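Local coordinates for protein glycerol dehydratase (Clostridium butyricum, PDB 1R9D) that probably acts as a glycyl-radical lyase that dehydrates glycerol without coenzyme B12, at residues A[30-39]-A[51-62]. Numbering follows the deposited sequence.
Sequences ERAILITESF and RALALKHILENI
H57 and E37 make the main polar link between the two helices. The H57 NE2 proton points almost straight at E37 OE1, with an N-H...O angle of 176°. NE2 and OE1 are 2.7 Å apart. The carboxylate oxygen lies in the plane of the imidazole ring but is itself met from above the carboxylate plane, the two planes being 87° apart. E37 reaches the ring because its CG is anti to the backbone N and the chain runs on extended. L34 O also lies at the ring edge, 3.2 Å from H57 CD2. S38 OG rests on A54 CA at 3.3 Å, where the backbones come close. Apolar contacts fill the centre. I58 CG1 meets L34 CB, and I58 CD1 meets I35 CB. L34 sends CD1 to the end of the other helix, 3.6 Å from I62 N, and CD2 to N61 CB. I35 CG1 and the edge of the F39 ring meet A54 CB, with F39 CE1 at 3.8 Å. The pair is a helical hairpin in the pyruvate formate lyase-like part of the chain. The axes of 30-39 and 51-61 come within 8.6 Å and run 136° apart. Helix 113-125 packs on 30-39; helices 197-230 and 260-277 pack on 51-62. Two buried arginines, R31 and R51, come together beside I35 and I58. I58 CD1 sits over one face of the R31 guanidinium, offset toward the rim. R31 NH2 and R51 NH1 both form salt bridges with E88, which probably offsets their like charges.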
loop_
_atom_site.group_PDB
_atom_site.type_symbol
_atom_site.label_atom_id
_atom_site.label_comp_id
_atom_site.label_asym_id
_atom_site.label_seq_id
_atom_site.Cartn_x
_atom_site.Cartn_y
_atom_site.Cartn_z
ATOM N N GLU A 30 27.018 -2.817 11.958
ATOM C CA GLU A 30 26.663 -4.120 11.403
ATOM C C GLU A 30 25.207 -4.229 10.935
ATOM O O GLU A 30 24.942 -4.553 9.772
ATOM C CB GLU A 30 26.942 -5.231 12.417
ATOM C CG GLU A 30 28.395 -5.712 12.490
ATOM C CD GLU A 30 29.344 -4.695 13.100
ATOM O OE1 GLU A 30 28.908 -3.927 13.986
ATOM O OE2 GLU A 30 30.533 -4.680 12.706
ATOM N N ARG A 31 24.257 -3.961 11.824
ATOM C CA ARG A 31 22.855 -4.069 11.430
ATOM C C ARG A 31 22.501 -3.182 10.239
ATOM O O ARG A 31 21.829 -3.627 9.308
ATOM C CB ARG A 31 21.918 -3.732 12.598
ATOM C CG ARG A 31 20.440 -3.959 12.238
ATOM C CD ARG A 31 19.482 -3.437 13.304
ATOM N NE ARG A 31 18.083 -3.685 12.943
ATOM C CZ ARG A 31 17.394 -2.990 12.041
ATOM N NH1 ARG A 31 17.959 -1.983 11.387
ATOM N NH2 ARG A 31 16.128 -3.306 11.792
ATOM N N ALA A 32 22.958 -1.934 10.262
ATOM C CA ALA A 32 22.663 -0.997 9.186
ATOM C C ALA A 32 23.139 -1.517 7.836
ATOM O O ALA A 32 22.441 -1.398 6.827
ATOM C CB ALA A 32 23.307 0.352 9.476
ATOM N N ILE A 33 24.338 -2.084 7.820
ATOM C CA ILE A 33 24.898 -2.619 6.586
ATOM C C ILE A 33 24.080 -3.811 6.083
ATOM O O ILE A 33 23.785 -3.911 4.892
ATOM C CB ILE A 33 26.380 -3.047 6.792
ATOM C CG1 ILE A 33 27.302 -1.826 6.699
ATOM C CG2 ILE A 33 26.800 -4.048 5.721
ATOM C CD1 ILE A 33 26.971 -0.704 7.650
ATOM N N LEU A 34 23.701 -4.697 6.997
ATOM C CA LEU A 34 22.937 -5.886 6.646
ATOM C C LEU A 34 21.524 -5.629 6.121
ATOM O O LEU A 34 21.105 -6.249 5.143
ATOM C CB LEU A 34 22.882 -6.837 7.841
ATOM C CG LEU A 34 24.216 -7.481 8.230
ATOM C CD1 LEU A 34 24.040 -8.312 9.482
ATOM C CD2 LEU A 34 24.721 -8.355 7.082
ATOM N N ILE A 35 20.780 -4.727 6.755
ATOM C CA ILE A 35 19.425 -4.453 6.281
ATOM C C ILE A 35 19.483 -3.761 4.919
ATOM O O ILE A 35 18.615 -3.971 4.072
ATOM C CB ILE A 35 18.619 -3.586 7.296
ATOM C CG1 ILE A 35 17.139 -3.580 6.899
ATOM C CG2 ILE A 35 19.166 -2.165 7.336
ATOM C CD1 ILE A 35 16.214 -2.986 7.948
ATOM N N THR A 36 20.519 -2.952 4.703
ATOM C CA THR A 36 20.694 -2.244 3.436
ATOM C C THR A 36 20.962 -3.261 2.325
ATOM O O THR A 36 20.418 -3.162 1.225
ATOM C CB THR A 36 21.879 -1.249 3.514
ATOM O OG1 THR A 36 21.599 -0.245 4.502
ATOM C CG2 THR A 36 22.114 -0.574 2.171
ATOM N N GLU A 37 21.803 -4.242 2.631
ATOM C CA GLU A 37 22.142 -5.287 1.675
ATOM C C GLU A 37 20.905 -6.109 1.311
ATOM O O GLU A 37 20.686 -6.431 0.144
ATOM C CB GLU A 37 23.230 -6.192 2.266
ATOM C CG GLU A 37 23.412 -7.523 1.557
ATOM C CD GLU A 37 24.650 -8.271 2.027
ATOM O OE1 GLU A 37 24.872 -8.358 3.257
ATOM O OE2 GLU A 37 25.399 -8.778 1.163
ATOM N N SER A 38 20.095 -6.441 2.313
ATOM C CA SER A 38 18.889 -7.225 2.078
ATOM C C SER A 38 17.876 -6.469 1.223
ATOM O O SER A 38 17.375 -7.004 0.236
ATOM C CB SER A 38 18.244 -7.631 3.405
ATOM O OG SER A 38 17.097 -8.440 3.186
ATOM N N PHE A 39 17.577 -5.226 1.593
ATOM C CA PHE A 39 16.613 -4.433 0.832
ATOM C C PHE A 39 17.004 -4.251 -0.637
ATOM O O PHE A 39 16.143 -4.185 -1.514
ATOM C CB PHE A 39 16.402 -3.066 1.488
ATOM C CG PHE A 39 15.221 -3.017 2.422
ATOM C CD1 PHE A 39 15.174 -3.828 3.550
ATOM C CD2 PHE A 39 14.142 -2.176 2.155
ATOM C CE1 PHE A 39 14.065 -3.805 4.406
ATOM C CE2 PHE A 39 13.031 -2.144 2.998
ATOM C CZ PHE A 39 12.993 -2.961 4.123
ATOM N N ARG A 51 10.514 -7.022 4.960
ATOM C CA ARG A 51 10.810 -6.940 6.386
ATOM C C ARG A 51 11.205 -8.307 6.951
ATOM O O ARG A 51 12.099 -8.406 7.791
ATOM C CB ARG A 51 9.595 -6.400 7.151
ATOM C CG ARG A 51 9.255 -4.930 6.882
ATOM C CD ARG A 51 10.376 -3.996 7.337
ATOM N NE ARG A 51 10.839 -4.339 8.679
ATOM C CZ ARG A 51 11.746 -3.649 9.365
ATOM N NH1 ARG A 51 12.297 -2.561 8.843
ATOM N NH2 ARG A 51 12.117 -4.066 10.568
ATOM N N ALA A 52 10.530 -9.362 6.499
ATOM C CA ALA A 52 10.832 -10.709 6.975
ATOM C C ALA A 52 12.209 -11.161 6.484
ATOM O O ALA A 52 13.012 -11.682 7.259
ATOM C CB ALA A 52 9.761 -11.689 6.500
ATOM N N LEU A 53 12.474 -10.954 5.198
ATOM C CA LEU A 53 13.755 -11.344 4.603
ATOM C C LEU A 53 14.918 -10.534 5.169
ATOM O O LEU A 53 16.047 -11.023 5.240
ATOM C CB LEU A 53 13.693 -11.185 3.081
ATOM C CG LEU A 53 12.696 -12.122 2.390
ATOM C CD1 LEU A 53 12.479 -11.690 0.953
ATOM C CD2 LEU A 53 13.216 -13.553 2.457
ATOM N N ALA A 54 14.644 -9.295 5.571
ATOM C CA ALA A 54 15.675 -8.440 6.146
ATOM C C ALA A 54 16.025 -8.952 7.541
ATOM O O ALA A 54 17.200 -9.053 7.899
ATOM C CB ALA A 54 15.190 -6.996 6.218
ATOM N N LEU A 55 15.006 -9.273 8.336
ATOM C CA LEU A 55 15.251 -9.792 9.676
ATOM C C LEU A 55 16.057 -11.087 9.551
ATOM O O LEU A 55 16.985 -11.327 10.318
ATOM C CB LEU A 55 13.928 -10.055 10.412
ATOM C CG LEU A 55 14.057 -10.640 11.824
ATOM C CD1 LEU A 55 14.903 -9.713 12.685
ATOM C CD2 LEU A 55 12.684 -10.825 12.451
ATOM N N LYS A 56 15.699 -11.916 8.576
ATOM C CA LYS A 56 16.405 -13.176 8.339
ATOM C C LYS A 56 17.883 -12.916 8.047
ATOM O O LYS A 56 18.764 -13.537 8.647
ATOM C CB LYS A 56 15.768 -13.911 7.154
ATOM C CG LYS A 56 16.467 -15.196 6.725
ATOM C CD LYS A 56 15.727 -15.831 5.545
ATOM C CE LYS A 56 16.244 -17.227 5.206
ATOM N NZ LYS A 56 17.623 -17.217 4.647
ATOM N N HIS A 57 18.150 -11.989 7.130
ATOM C CA HIS A 57 19.523 -11.661 6.745
ATOM C C HIS A 57 20.326 -11.093 7.915
ATOM O O HIS A 57 21.526 -11.351 8.050
ATOM C CB HIS A 57 19.517 -10.657 5.593
ATOM C CG HIS A 57 20.845 -10.504 4.921
ATOM N ND1 HIS A 57 21.504 -11.561 4.329
ATOM C CD2 HIS A 57 21.630 -9.417 4.731
ATOM C CE1 HIS A 57 22.637 -11.131 3.802
ATOM N NE2 HIS A 57 22.738 -9.835 4.031
ATOM N N ILE A 58 19.660 -10.305 8.753
ATOM C CA ILE A 58 20.310 -9.719 9.919
ATOM C C ILE A 58 20.648 -10.809 10.936
ATOM O O ILE A 58 21.796 -10.933 11.372
ATOM C CB ILE A 58 19.390 -8.671 10.592
ATOM C CG1 ILE A 58 19.228 -7.460 9.674
ATOM C CG2 ILE A 58 19.953 -8.268 11.944
ATOM C CD1 ILE A 58 18.177 -6.470 10.138
ATOM N N LEU A 59 19.650 -11.609 11.300
ATOM C CA LEU A 59 19.846 -12.671 12.278
ATOM C C LEU A 59 20.871 -13.726 11.875
ATOM O O LEU A 59 21.526 -14.316 12.736
ATOM C CB LEU A 59 18.516 -13.355 12.593
ATOM C CG LEU A 59 17.504 -12.514 13.378
ATOM C CD1 LEU A 59 16.280 -13.351 13.691
ATOM C CD2 LEU A 59 18.139 -12.018 14.664
ATOM N N GLU A 60 21.012 -13.969 10.577
ATOM C CA GLU A 60 21.970 -14.968 10.117
ATOM C C GLU A 60 23.402 -14.445 10.059
ATOM O O GLU A 60 24.346 -15.227 10.159
ATOM C CB GLU A 60 21.575 -15.496 8.729
ATOM C CG GLU A 60 20.217 -16.185 8.672
ATOM C CD GLU A 60 19.861 -16.682 7.277
ATOM O OE1 GLU A 60 20.108 -15.947 6.296
ATOM O OE2 GLU A 60 19.321 -17.802 7.163
ATOM N N ASN A 61 23.570 -13.132 9.930
ATOM C CA ASN A 61 24.907 -12.557 9.796
ATOM C C ASN A 61 25.399 -11.543 10.831
ATOM O O ASN A 61 26.571 -11.165 10.813
ATOM C CB ASN A 61 25.027 -11.942 8.404
ATOM C CG ASN A 61 24.784 -12.958 7.304
ATOM O OD1 ASN A 61 25.633 -13.804 7.033
ATOM N ND2 ASN A 61 23.612 -12.892 6.679
ATOM N N ILE A 62 24.522 -11.095 11.722
ATOM C CA ILE A 62 24.917 -10.119 12.739
ATOM C C ILE A 62 25.910 -10.763 13.714
ATOM O O ILE A 62 25.766 -11.928 14.080
ATOM C CB ILE A 62 23.677 -9.617 13.532
ATOM C CG1 ILE A 62 24.040 -8.400 14.390
ATOM C CG2 ILE A 62 23.143 -10.728 14.407
ATOM C CD1 ILE A 62 24.195 -7.105 13.612
#